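Long-range contacts in glutamyl-tRNA synthetase (Methanothermobacter thermautotrophicus, PDB 3AII), which probably activates glutamate with ATP and transfers it to tRNA, and is a non-discriminating archaeal class I glutamyl-tRNA synthetase: residues A[130-136]-A[162-168]; A[117-121]-A[155-161]; A[414-418]-A[442-446]; A[437-441]-A[516-520]; A[358-362]-A[537-541]. All coordinates share one frame. Numbering follows the deposited sequence.

Interaction 1 (A[130-136]-A[162-168]); sequences RLILRIE and WDETVIQ
Six hydrogen bonds join 130-136 to 162-168, five of them between backbone atoms, along the parallel strands and at their ends. They run Asp-163 N to Leu-131 O (2.8 Å), Leu-133 N to Glu-164 O (2.9 Å), Val-166 N to Leu-133 O (2.9 Å), Ile-135 N to Val-166 O (2.9 Å) and Gln-168 N to Ile-135 O (3.0 Å). The sixth comes from a side chain: Asp-163 (chi1 m) turns OD2 back to Leu-131 N at 2.9 Å. The strand axes approach to 4.7 Å at 18°, with Leu-133 opposite Thr-165, Arg-134 opposite Val-166 and Ile-135 opposite Ile-167, CA atoms 4.8 Å apart in each pair. A long salt bridge, Arg-130 NH1 to Glu-164 OE2 at 3.7 Å, closes one end. Near the other, Arg-134 NE meets Glu-136 OE2 at 2.8 Å, while Gln-168 NE2 bonds to Asp-281. Side chains alternate between the faces. Ile-132 CG2 and Val-166 CG2 touch at 4.3 Å on one; on the other, which helix 147-158 covers, Ile-135 CG1 lies 4.2 Å from Ile-167 CG1. There Trp-162 (chi1 p) places a ring face under Leu-133 CB, 3.5 Å from CD1, and its NE1 holds Thr-165 OG1 at 2.9 Å. Strand 130-135, helix 147-158 and strand 164-167 form a beta-alpha-beta unit of the class I synthetase Rossmann-type catalytic domain.

Interaction 2 (A[117-121]-A[155-161]); sequences AILNH and LEWLGVE
Apolar packing and a histidine ring lying against the chain join helix 111-126 (residues 117-121) to the C-terminal end of helix 147-158. Ala-117 points its CB at the second segment and meets Leu-155 CD2 at 3.7 Å, Leu-158 CD1 at 4.3 Å and Val-160 CG2 at 4.4 Å. One residue on, Ile-118 (chi1 m, chi2 t) reaches Leu-158 CD2 with its CD1 at 4.4 Å. Leu-155 and Leu-158 both have chi1 m and chi2 t, while Val-160 is t. The two helices flank the same face of the parallel sheet of the Rossmann-type catalytic domain: Ala-117 and Leu-155 both rest on Phe-101 of strand 98-101, and His-121 and Val-160 on Leu-131 of strand 130-135. The aromatic contact is a CH-pi interaction. His-121 (chi1 t, chi2 60°) lays its ring against the chain leaving the helix, with Val-160 CA 3.9 Å from the ring centroid and 5° off its normal; Glu-161 N comes to 3.4 Å from His-121 CE1 over that face. CA atoms of His-121 and Val-160 are 6.1 Å apart. Backbone bonds shape this exit: Gly-159, at phi 86° and psi 16°, ends the helix in a Schellman motif, with Gly-159 N to Glu-156 O at 2.9 Å and Val-160 N to Leu-155 O at 3.0 Å. Val-160 then turns extended (phi -83°, psi 131°), while Leu-158 O accepts a hydrogen bond from Arg-369 NH1.

Interaction 3 (A[414-418]-A[442-446]); sequences EVVGL and LRGEV
Val-415, Leu-418 and Leu-442 form the apolar centre. Val-415 (chi1 t) brings CG2 to 4.2 Å from Leu-442 CD1 and 4.3 Å from Val-446 CG1. Leu-418 points toward 442-446 and sets CD2 4.0 Å from Leu-442 CG and 3.6 Å from Arg-443 O; both leucines have chi1 t and chi2 p. A type II turn from Val-415 to Leu-418, with Gly-417 at phi 88° and psi 7°, brings Leu-418 back toward Leu-442; its Leu-418 N to Val-415 O bond is weak, at 3.3 Å. Outside this cluster the backbones run antiparallel: Glu-414 and Glu-445 form a non-hydrogen-bonded pair, CA atoms 4.1 Å apart, and Val-415 N donates to Gly-444 O at 2.7 Å and 176°. Strands 410-416 and 445-449 are neighbours in a six-stranded barrel of the anticodon-binding region, and Trp-493 of strand 489-495 backs Leu-442 and Val-446. At the polar edge, the Glu-414 and Glu-445 side chains lie on one face, CB to CG 4.2 Å. The chemistry is thus mainly aliphatic packing, with a single backbone hydrogen bond between the segments.

Interaction 4 (A[437-441]-A[516-520]); sequences NRVLE and IEADA
Arg-438 and Glu-517 dominate the meeting of strand 437-442 with the loop after strand 511-516. Arg-438 leaves the strand toward 516-520 with chi1 m, an unusual chi2 of 117° that lies between wells, chi3 p and chi4 near 180°. Glu-517, with chi1 p and chi2 t, stretches out to meet it and turns its carboxylate with chi3 at -95°. The two ends pair in bidentate fashion, NE of Arg-438 to OE1 of Glu-517 at 3.0 Å and NH1 to OE2 at 2.9 Å, with OE2 near the plane of the guanidinium. Glu-517 OE2 also accepts from Phe-405 N, and Arg-438 NH2 forms a salt bridge with Glu-532; Phe-405 adds a cation-pi contact. Leu-440 (chi1 m, chi2 t) lays CD2 3.4 Å from Glu-517 OE1. Asp-519 (chi1 m) turns its carboxylate to the strand, OD2 lying 3.4 Å from Arg-438 CB. The strand is extended, and Glu-517 (phi -66°, psi 154°) leads into the 3-10 turn 518-520, where Ala-520 N bonds to Glu-517 O at 3.1 Å. CA atoms stay wide apart, 6.9 Å between Arg-438 and Asp-519 and 8.0 Å between Leu-440 and Glu-517, so side chains bridge the gap. Within the anticodon-binding region the contact joins the two-stranded sheet 422-427/437-442 to the barrel containing strand 511-516, through a buried bidentate salt bridge whose two charges each have further partners.

Interaction 5 (A[358-362]-A[537-541]); sequences IARRG and ARLDS
A salt-bridge network of Arg-360, Arg-538 and Asp-540 joins the catalytic domain to the anticodon-binding region at the end of helix 355-360. Arg-360, fully extended with all chi angles t, gives NE to Asp-540 OD2 at 3.0 Å and NH2 to Asp-540 OD1 at 3.0 Å. Asp-540 (chi1 t) also receives Arg-538 NH2 on OD2 at 3.0 Å. That same NH2 donates to Arg-360 O at 2.9 Å, so Arg-538 (chi1, chi2 and chi3 t) bonds both carbonyl and carboxylate; its NH1 pairs with Asp-526. Gly-362, at phi 95° and psi 16°, ends the helix in a Schellman motif, its N bonded to Ala-359 O at 3.1 Å. Gly-362 CA lies 5.0 Å from Arg-538 CA; a CB on Gly-362 would crowd Arg-538 CB and, at this positive phi, clash with Arg-361 O. Strand 535-541 is a barrel strand, with a classic bulge where Asp-540 and Ser-541 face Val-547 of adjacent strand 546-552, whose Tyr-549 touches the Arg-360 and Asp-540 side chains.

From the N terminus, interaction 2 opens first, in helix 111-126, and interaction 1 opens on the next strand; interaction 2 closes at 155-161 before interaction 1 closes at 162-168. These crossed loops touch and build one layered part of the catalytic domain. Interaction 5 then opens at 358-362, and Ala-359 packs on Trp-157 of interaction 2. Its long loop encloses interactions 3 and 4, which cross: 414-418, 437-441, 442-446, 516-520. Interaction 3 pairs two strands of one barrel; interaction 4 ties the neighbouring strand to the loop after a strand of the other barrel. Finally 537-541, still in a barrel, closes interaction 5 against 358-362 of the catalytic domain.

Interaction 1 (A[130-136]-A[162-168])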
# COMPACT_ATOMS: atom_id res chain seq x y z
N ARG A 130 19.07 8.42 -11.34
CA ARG A 130 18.18 9.27 -10.56
C ARG A 130 16.75 8.77 -10.59
O ARG A 130 16.35 8.09 -11.53
CB ARG A 130 18.25 10.72 -11.06
CG ARG A 130 19.54 11.41 -10.63
CD ARG A 130 19.56 12.87 -11.04
NE ARG A 130 19.31 13.02 -12.46
CZ ARG A 130 18.27 13.66 -12.97
NH1 ARG A 130 17.39 14.26 -12.18
NH2 ARG A 130 18.13 13.72 -14.28
N LEU A 131 15.99 9.12 -9.57
CA LEU A 131 14.58 8.78 -9.51
C LEU A 131 13.80 10.07 -9.31
O LEU A 131 14.12 10.84 -8.40
CB LEU A 131 14.29 7.82 -8.35
CG LEU A 131 12.83 7.41 -8.09
CD1 LEU A 131 12.27 6.73 -9.34
CD2 LEU A 131 12.69 6.51 -6.89
N ILE A 132 12.77 10.26 -10.13
CA ILE A 132 11.91 11.43 -10.04
C ILE A 132 10.56 11.03 -9.44
O ILE A 132 9.96 10.04 -9.84
CB ILE A 132 11.70 12.06 -11.42
CG1 ILE A 132 13.03 12.55 -12.00
CG2 ILE A 132 10.71 13.22 -11.32
CD1 ILE A 132 12.95 12.96 -13.48
N LEU A 133 10.11 11.78 -8.43
CA LEU A 133 8.74 11.62 -7.94
C LEU A 133 7.90 12.63 -8.70
O LEU A 133 8.16 13.82 -8.63
CB LEU A 133 8.65 11.91 -6.43
CG LEU A 133 7.22 12.01 -5.89
CD1 LEU A 133 6.47 10.67 -6.06
CD2 LEU A 133 7.21 12.41 -4.42
N ARG A 134 6.90 12.16 -9.46
CA ARG A 134 6.05 13.07 -10.20
C ARG A 134 4.62 12.85 -9.76
O ARG A 134 4.04 11.79 -10.02
CB ARG A 134 6.19 12.86 -11.72
CG ARG A 134 5.33 13.82 -12.55
CD ARG A 134 5.66 13.75 -14.07
NE ARG A 134 5.22 12.48 -14.64
CZ ARG A 134 5.93 11.73 -15.48
NH1 ARG A 134 5.42 10.59 -15.94
NH2 ARG A 134 7.14 12.12 -15.87
N ILE A 135 4.04 13.84 -9.10
CA ILE A 135 2.67 13.72 -8.63
C ILE A 135 1.73 14.10 -9.76
O ILE A 135 1.75 15.24 -10.25
CB ILE A 135 2.38 14.64 -7.43
CG1 ILE A 135 3.41 14.43 -6.31
CG2 ILE A 135 0.97 14.41 -6.93
CD1 ILE A 135 3.43 13.05 -5.77
N GLU A 136 0.91 13.15 -10.18
CA GLU A 136 0.12 13.32 -11.39
C GLU A 136 -1.31 13.74 -11.03
O GLU A 136 -2.24 12.92 -10.95
CB GLU A 136 0.20 12.04 -12.24
CG GLU A 136 1.63 11.82 -12.73
CD GLU A 136 1.78 10.86 -13.91
OE1 GLU A 136 0.86 10.04 -14.14
OE2 GLU A 136 2.84 10.92 -14.57
N TRP A 162 14.78 9.63 -3.48
CA TRP A 162 14.63 10.15 -4.83
C TRP A 162 15.33 11.50 -4.98
O TRP A 162 15.87 12.01 -3.99
CB TRP A 162 13.17 10.19 -5.25
CG TRP A 162 12.24 11.10 -4.48
CD1 TRP A 162 11.74 12.30 -4.91
CD2 TRP A 162 11.64 10.86 -3.20
NE1 TRP A 162 10.90 12.83 -3.97
CE2 TRP A 162 10.82 11.96 -2.91
CE3 TRP A 162 11.75 9.82 -2.26
CZ2 TRP A 162 10.09 12.06 -1.72
CZ3 TRP A 162 11.01 9.91 -1.07
CH2 TRP A 162 10.20 11.04 -0.81
N ASP A 163 15.33 12.06 -6.19
CA ASP A 163 16.21 13.18 -6.52
C ASP A 163 15.50 14.48 -6.90
O ASP A 163 16.11 15.55 -6.85
CB ASP A 163 17.17 12.79 -7.65
CG ASP A 163 18.03 11.61 -7.29
OD1 ASP A 163 19.08 11.82 -6.63
OD2 ASP A 163 17.64 10.48 -7.61
N GLU A 164 14.24 14.37 -7.30
CA GLU A 164 13.47 15.54 -7.71
C GLU A 164 12.02 15.25 -7.46
O GLU A 164 11.58 14.10 -7.59
CB GLU A 164 13.61 15.80 -9.21
CG GLU A 164 14.88 16.48 -9.61
CD GLU A 164 14.85 17.08 -11.02
OE1 GLU A 164 13.80 17.14 -11.71
OE2 GLU A 164 15.93 17.52 -11.42
N THR A 165 11.27 16.29 -7.08
CA THR A 165 9.83 16.17 -6.92
C THR A 165 9.18 17.19 -7.85
O THR A 165 9.53 18.38 -7.83
CB THR A 165 9.36 16.46 -5.48
OG1 THR A 165 9.86 15.45 -4.59
CG2 THR A 165 7.84 16.42 -5.40
N VAL A 166 8.24 16.72 -8.67
CA VAL A 166 7.59 17.55 -9.66
C VAL A 166 6.09 17.36 -9.48
O VAL A 166 5.64 16.25 -9.24
CB VAL A 166 8.00 17.12 -11.08
CG1 VAL A 166 7.18 17.84 -12.14
CG2 VAL A 166 9.49 17.37 -11.31
N ILE A 167 5.32 18.45 -9.53
CA ILE A 167 3.87 18.33 -9.39
C ILE A 167 3.20 18.81 -10.68
O ILE A 167 3.46 19.92 -11.14
CB ILE A 167 3.35 19.12 -8.18
CG1 ILE A 167 3.97 18.59 -6.87
CG2 ILE A 167 1.82 19.03 -8.06
CD1 ILE A 167 3.69 19.50 -5.68
N GLN A 168 2.38 17.98 -11.30
CA GLN A 168 1.89 18.31 -12.63
C GLN A 168 1.01 19.56 -12.68
O GLN A 168 1.01 20.27 -13.69
CB GLN A 168 1.19 17.12 -13.29
CG GLN A 168 2.16 16.01 -13.67
CD GLN A 168 1.54 14.97 -14.58
OE1 GLN A 168 0.41 14.54 -14.35
NE2 GLN A 168 2.27 14.56 -15.61
O HOH W 1 15.22 15.43 -14.37

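Interaction 2 (A[117-121]-A[155-161])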
# COMPACT_ATOMS: atom_id res chain seq x y z
N ALA A 117 7.18 1.74 -6.87
CA ALA A 117 8.13 2.59 -6.14
C ALA A 117 9.42 1.83 -5.86
O ALA A 117 10.52 2.33 -6.10
CB ALA A 117 7.51 3.08 -4.85
N ILE A 118 9.27 0.62 -5.34
CA ILE A 118 10.42 -0.21 -5.01
C ILE A 118 11.25 -0.56 -6.25
O ILE A 118 12.47 -0.42 -6.25
CB ILE A 118 9.98 -1.48 -4.27
CG1 ILE A 118 9.49 -1.12 -2.86
CG2 ILE A 118 11.15 -2.48 -4.17
CD1 ILE A 118 8.55 -2.12 -2.28
N LEU A 119 10.59 -1.01 -7.31
CA LEU A 119 11.32 -1.43 -8.50
C LEU A 119 12.09 -0.26 -9.11
O LEU A 119 13.26 -0.38 -9.45
CB LEU A 119 10.38 -2.07 -9.53
CG LEU A 119 9.80 -3.40 -9.07
CD1 LEU A 119 8.74 -3.90 -10.05
CD2 LEU A 119 10.92 -4.42 -8.90
N ASN A 120 11.44 0.89 -9.22
CA ASN A 120 12.11 2.04 -9.79
C ASN A 120 13.25 2.52 -8.92
O ASN A 120 14.31 2.91 -9.42
CB ASN A 120 11.10 3.16 -10.06
CG ASN A 120 10.34 2.92 -11.33
OD1 ASN A 120 10.85 3.14 -12.42
ND2 ASN A 120 9.10 2.45 -11.20
N HIS A 121 13.04 2.47 -7.61
CA HIS A 121 14.10 2.82 -6.68
C HIS A 121 15.27 1.83 -6.78
O HIS A 121 16.43 2.24 -6.86
CB HIS A 121 13.55 2.89 -5.27
CG HIS A 121 14.61 3.06 -4.22
ND1 HIS A 121 15.47 4.13 -4.19
CD2 HIS A 121 14.93 2.28 -3.16
CE1 HIS A 121 16.29 4.01 -3.16
NE2 HIS A 121 15.98 2.90 -2.51
N LEU A 155 6.65 6.94 0.97
CA LEU A 155 7.88 6.58 0.28
C LEU A 155 9.07 6.50 1.24
O LEU A 155 9.90 5.60 1.14
CB LEU A 155 8.20 7.60 -0.81
CG LEU A 155 7.32 7.45 -2.04
CD1 LEU A 155 7.59 8.57 -3.05
CD2 LEU A 155 7.57 6.09 -2.67
N GLU A 156 9.15 7.47 2.15
CA GLU A 156 10.20 7.46 3.16
C GLU A 156 10.09 6.19 4.00
O GLU A 156 11.08 5.52 4.28
CB GLU A 156 10.12 8.72 4.06
CG GLU A 156 10.51 10.04 3.36
CD GLU A 156 10.16 11.26 4.17
OE1 GLU A 156 9.40 11.12 5.16
OE2 GLU A 156 10.62 12.37 3.84
N TRP A 157 8.87 5.85 4.38
CA TRP A 157 8.65 4.63 5.16
C TRP A 157 9.18 3.41 4.43
O TRP A 157 9.80 2.53 5.04
CB TRP A 157 7.16 4.46 5.48
CG TRP A 157 6.85 3.21 6.23
CD1 TRP A 157 7.03 2.99 7.57
CD2 TRP A 157 6.30 1.99 5.70
NE1 TRP A 157 6.62 1.72 7.90
CE2 TRP A 157 6.18 1.08 6.78
CE3 TRP A 157 5.91 1.57 4.42
CZ2 TRP A 157 5.68 -0.21 6.62
CZ3 TRP A 157 5.41 0.29 4.26
CH2 TRP A 157 5.30 -0.59 5.36
N LEU A 158 8.96 3.35 3.11
CA LEU A 158 9.43 2.23 2.30
C LEU A 158 10.94 2.20 2.17
O LEU A 158 11.49 1.20 1.74
CB LEU A 158 8.84 2.27 0.89
CG LEU A 158 7.39 1.86 0.76
CD1 LEU A 158 6.92 2.15 -0.66
CD2 LEU A 158 7.26 0.37 1.10
N GLY A 159 11.60 3.30 2.52
CA GLY A 159 13.04 3.40 2.32
C GLY A 159 13.46 3.88 0.94
O GLY A 159 14.61 3.74 0.54
N VAL A 160 12.51 4.45 0.20
CA VAL A 160 12.79 4.93 -1.14
C VAL A 160 13.41 6.33 -1.04
O VAL A 160 12.91 7.18 -0.32
CB VAL A 160 11.50 4.96 -1.98
CG1 VAL A 160 11.68 5.77 -3.27
CG2 VAL A 160 11.04 3.53 -2.30
N GLU A 161 14.52 6.52 -1.74
CA GLU A 161 15.15 7.83 -1.89
C GLU A 161 14.92 8.32 -3.31
O GLU A 161 14.89 7.52 -4.25
CB GLU A 161 16.65 7.74 -1.64
CG GLU A 161 17.04 7.37 -0.22
CD GLU A 161 18.54 7.46 0.01
OE1 GLU A 161 19.32 7.30 -0.96
OE2 GLU A 161 18.95 7.70 1.16

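Interaction 3 (A[414-418]-A[442-446])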
# COMPACT_ATOMS: atom_id res chain seq x y z
N GLU A 414 -9.57 -21.31 39.19
CA GLU A 414 -8.71 -21.68 40.29
C GLU A 414 -8.02 -22.99 39.96
O GLU A 414 -8.66 -23.92 39.47
CB GLU A 414 -9.54 -21.87 41.56
CG GLU A 414 -8.75 -22.38 42.73
CD GLU A 414 -9.56 -22.42 44.00
OE1 GLU A 414 -10.81 -22.41 43.90
OE2 GLU A 414 -8.96 -22.45 45.09
N VAL A 415 -6.71 -23.08 40.22
CA VAL A 415 -6.04 -24.37 40.08
C VAL A 415 -6.28 -25.14 41.37
O VAL A 415 -5.55 -24.99 42.34
CB VAL A 415 -4.52 -24.21 39.79
CG1 VAL A 415 -3.86 -25.58 39.64
CG2 VAL A 415 -4.32 -23.36 38.53
N VAL A 416 -7.35 -25.93 41.38
CA VAL A 416 -7.75 -26.64 42.60
C VAL A 416 -6.74 -27.72 42.97
O VAL A 416 -6.37 -28.54 42.14
CB VAL A 416 -9.14 -27.28 42.42
CG1 VAL A 416 -9.52 -28.12 43.64
CG2 VAL A 416 -10.19 -26.20 42.14
N GLY A 417 -6.26 -27.68 44.20
CA GLY A 417 -5.30 -28.68 44.65
C GLY A 417 -3.84 -28.34 44.38
O GLY A 417 -2.96 -29.18 44.60
N LEU A 418 -3.57 -27.12 43.91
CA LEU A 418 -2.18 -26.68 43.75
C LEU A 418 -1.48 -26.81 45.10
O LEU A 418 -1.93 -26.24 46.10
CB LEU A 418 -2.13 -25.23 43.27
CG LEU A 418 -0.74 -24.65 43.01
CD1 LEU A 418 -0.06 -25.37 41.84
CD2 LEU A 418 -0.85 -23.15 42.73
N LEU A 442 2.58 -18.32 39.77
CA LEU A 442 1.33 -19.07 39.86
C LEU A 442 1.02 -19.31 41.34
O LEU A 442 1.79 -19.98 42.04
CB LEU A 442 1.49 -20.40 39.12
CG LEU A 442 0.36 -21.40 39.37
CD1 LEU A 442 -0.93 -20.85 38.78
CD2 LEU A 442 0.71 -22.77 38.79
N ARG A 443 -0.08 -18.75 41.82
CA ARG A 443 -0.39 -18.78 43.26
C ARG A 443 -1.69 -19.50 43.56
O ARG A 443 -1.82 -20.18 44.58
CB ARG A 443 -0.46 -17.37 43.85
CG ARG A 443 0.88 -16.70 44.07
CD ARG A 443 0.69 -15.30 44.66
NE ARG A 443 0.11 -15.34 46.00
CZ ARG A 443 -0.21 -14.26 46.70
NH1 ARG A 443 -0.01 -13.05 46.20
NH2 ARG A 443 -0.73 -14.39 47.92
N GLY A 444 -2.68 -19.31 42.69
CA GLY A 444 -3.96 -19.98 42.84
C GLY A 444 -4.85 -19.90 41.61
O GLY A 444 -5.23 -20.92 41.05
N GLU A 445 -5.18 -18.68 41.19
CA GLU A 445 -6.07 -18.49 40.05
C GLU A 445 -5.30 -18.09 38.80
O GLU A 445 -4.29 -17.39 38.88
CB GLU A 445 -7.12 -17.42 40.36
CG GLU A 445 -8.21 -17.88 41.33
CD GLU A 445 -9.19 -16.77 41.65
OE1 GLU A 445 -8.73 -15.64 41.94
OE2 GLU A 445 -10.41 -17.02 41.62
N VAL A 446 -5.80 -18.52 37.65
CA VAL A 446 -5.22 -18.11 36.37
C VAL A 446 -6.31 -17.73 35.40
O VAL A 446 -7.48 -18.12 35.56
CB VAL A 446 -4.38 -19.23 35.72
CG1 VAL A 446 -3.25 -19.65 36.61
CG2 VAL A 446 -5.27 -20.46 35.36

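Interaction 4 (A[437-441]-A[516-520])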
# COMPACT_ATOMS: atom_id res chain seq x y z
N ASN A 437 14.35 -13.02 31.30
CA ASN A 437 13.19 -13.91 31.40
C ASN A 437 12.03 -13.22 32.08
O ASN A 437 12.22 -12.50 33.07
CB ASN A 437 13.53 -15.16 32.19
CG ASN A 437 14.53 -16.05 31.48
OD1 ASN A 437 14.71 -15.94 30.28
ND2 ASN A 437 15.18 -16.94 32.24
N ARG A 438 10.81 -13.45 31.59
CA ARG A 438 9.63 -13.12 32.38
C ARG A 438 9.53 -14.07 33.58
O ARG A 438 9.93 -15.23 33.50
CB ARG A 438 8.35 -13.26 31.55
CG ARG A 438 8.31 -12.45 30.27
CD ARG A 438 8.21 -13.36 29.04
NE ARG A 438 6.90 -14.01 28.97
CZ ARG A 438 6.59 -14.94 28.09
NH1 ARG A 438 5.37 -15.45 28.06
NH2 ARG A 438 7.51 -15.38 27.24
N VAL A 439 9.00 -13.56 34.69
CA VAL A 439 8.76 -14.36 35.87
C VAL A 439 7.29 -14.29 36.16
O VAL A 439 6.73 -13.21 36.37
CB VAL A 439 9.55 -13.85 37.09
CG1 VAL A 439 9.32 -14.75 38.30
CG2 VAL A 439 11.03 -13.79 36.72
N LEU A 440 6.65 -15.45 36.11
CA LEU A 440 5.22 -15.55 36.33
C LEU A 440 4.98 -16.31 37.61
O LEU A 440 5.49 -17.42 37.79
CB LEU A 440 4.56 -16.31 35.18
CG LEU A 440 4.72 -15.67 33.80
CD1 LEU A 440 3.94 -16.42 32.75
CD2 LEU A 440 4.25 -14.24 33.86
N GLU A 441 4.20 -15.72 38.51
CA GLU A 441 3.96 -16.32 39.80
C GLU A 441 2.58 -16.99 39.82
O GLU A 441 1.55 -16.32 39.89
CB GLU A 441 4.04 -15.26 40.90
CG GLU A 441 5.36 -14.49 40.95
CD GLU A 441 6.46 -15.23 41.68
OE1 GLU A 441 6.26 -16.41 42.08
OE2 GLU A 441 7.55 -14.62 41.86
N ILE A 516 -3.36 -9.79 29.63
CA ILE A 516 -1.98 -10.04 29.25
C ILE A 516 -1.12 -10.04 30.51
O ILE A 516 -1.47 -9.44 31.52
CB ILE A 516 -1.50 -8.98 28.19
CG1 ILE A 516 -0.16 -9.38 27.55
CG2 ILE A 516 -1.47 -7.57 28.81
CD1 ILE A 516 0.18 -8.58 26.28
N GLU A 517 0.00 -10.74 30.47
CA GLU A 517 0.85 -10.82 31.64
C GLU A 517 1.47 -9.47 32.02
O GLU A 517 1.63 -8.58 31.18
CB GLU A 517 1.93 -11.89 31.44
CG GLU A 517 3.01 -11.48 30.47
CD GLU A 517 4.00 -12.61 30.25
OE1 GLU A 517 5.04 -12.64 30.94
OE2 GLU A 517 3.71 -13.47 29.40
N ALA A 518 1.80 -9.33 33.31
CA ALA A 518 2.28 -8.08 33.90
C ALA A 518 3.41 -7.41 33.15
O ALA A 518 3.44 -6.18 33.03
CB ALA A 518 2.68 -8.31 35.37
N ASP A 519 4.37 -8.19 32.65
CA ASP A 519 5.52 -7.59 31.97
C ASP A 519 5.21 -6.79 30.71
O ASP A 519 5.99 -5.94 30.29
CB ASP A 519 6.56 -8.66 31.65
CG ASP A 519 7.45 -8.97 32.82
OD1 ASP A 519 7.74 -8.04 33.62
OD2 ASP A 519 7.86 -10.15 32.96
N ALA A 520 4.07 -7.06 30.08
CA ALA A 520 3.65 -6.32 28.92
C ALA A 520 3.60 -4.82 29.20
O ALA A 520 3.73 -4.02 28.29
CB ALA A 520 2.29 -6.83 28.43

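Interaction 5 (A[358-362]-A[537-541])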
# COMPACT_ATOMS: atom_id res chain seq x y z
N ILE A 358 -1.09 -1.31 6.98
CA ILE A 358 -0.24 -2.46 7.27
C ILE A 358 0.91 -2.11 8.22
O ILE A 358 1.29 -2.92 9.08
CB ILE A 358 0.26 -3.22 6.02
CG1 ILE A 358 1.11 -2.33 5.12
CG2 ILE A 358 -0.92 -3.78 5.24
CD1 ILE A 358 1.71 -3.08 3.95
N ALA A 359 1.46 -0.90 8.10
CA ALA A 359 2.46 -0.45 9.07
C ALA A 359 1.92 -0.43 10.49
O ALA A 359 2.63 -0.76 11.45
CB ALA A 359 3.01 0.93 8.69
N ARG A 360 0.65 -0.04 10.64
CA ARG A 360 0.06 0.08 11.96
C ARG A 360 -0.07 -1.29 12.61
O ARG A 360 -0.12 -1.39 13.83
CB ARG A 360 -1.30 0.76 11.86
CG ARG A 360 -1.89 1.12 13.21
CD ARG A 360 -3.34 1.58 13.06
NE ARG A 360 -3.84 2.18 14.30
CZ ARG A 360 -5.07 2.65 14.45
NH1 ARG A 360 -5.93 2.58 13.44
NH2 ARG A 360 -5.43 3.19 15.61
N ARG A 361 -0.13 -2.34 11.78
CA ARG A 361 -0.25 -3.72 12.26
C ARG A 361 1.10 -4.38 12.57
O ARG A 361 1.15 -5.49 13.09
CB ARG A 361 -1.00 -4.55 11.21
CG ARG A 361 -2.46 -4.18 11.11
CD ARG A 361 -3.11 -4.81 9.89
NE ARG A 361 -2.85 -6.24 9.81
CZ ARG A 361 -2.97 -6.96 8.70
NH1 ARG A 361 -3.33 -6.38 7.55
NH2 ARG A 361 -2.72 -8.26 8.73
N GLY A 362 2.19 -3.70 12.22
CA GLY A 362 3.53 -4.24 12.45
C GLY A 362 4.13 -4.97 11.27
O GLY A 362 5.10 -5.71 11.42
N ALA A 537 1.82 -8.78 16.89
CA ALA A 537 0.98 -7.58 16.92
C ALA A 537 1.78 -6.37 17.34
O ALA A 537 2.73 -6.48 18.12
CB ALA A 537 -0.21 -7.78 17.88
N ARG A 538 1.37 -5.20 16.86
CA ARG A 538 2.05 -3.96 17.23
C ARG A 538 1.24 -3.24 18.30
O ARG A 538 0.01 -3.14 18.19
CB ARG A 538 2.18 -3.07 15.99
CG ARG A 538 2.71 -1.68 16.31
CD ARG A 538 2.82 -0.79 15.04
NE ARG A 538 2.85 0.61 15.48
CZ ARG A 538 1.76 1.30 15.82
NH1 ARG A 538 1.88 2.54 16.26
NH2 ARG A 538 0.56 0.75 15.72
N LEU A 539 1.92 -2.74 19.33
CA LEU A 539 1.26 -1.94 20.36
C LEU A 539 0.94 -0.54 19.81
O LEU A 539 1.84 0.22 19.43
CB LEU A 539 2.12 -1.82 21.62
CG LEU A 539 1.44 -1.02 22.74
CD1 LEU A 539 0.17 -1.72 23.23
CD2 LEU A 539 2.39 -0.79 23.92
N ASP A 540 -0.35 -0.22 19.79
CA ASP A 540 -0.84 1.00 19.14
C ASP A 540 -1.12 2.10 20.16
O ASP A 540 -0.93 3.29 19.90
CB ASP A 540 -2.09 0.69 18.33
CG ASP A 540 -2.56 1.87 17.50
OD1 ASP A 540 -3.60 2.46 17.86
OD2 ASP A 540 -1.88 2.23 16.51
N SER A 541 -1.58 1.69 21.34
CA SER A 541 -1.76 2.64 22.43
C SER A 541 -1.53 1.95 23.77
O SER A 541 -1.94 0.81 23.96
CB SER A 541 -3.13 3.31 22.37
OG SER A 541 -4.17 2.35 22.34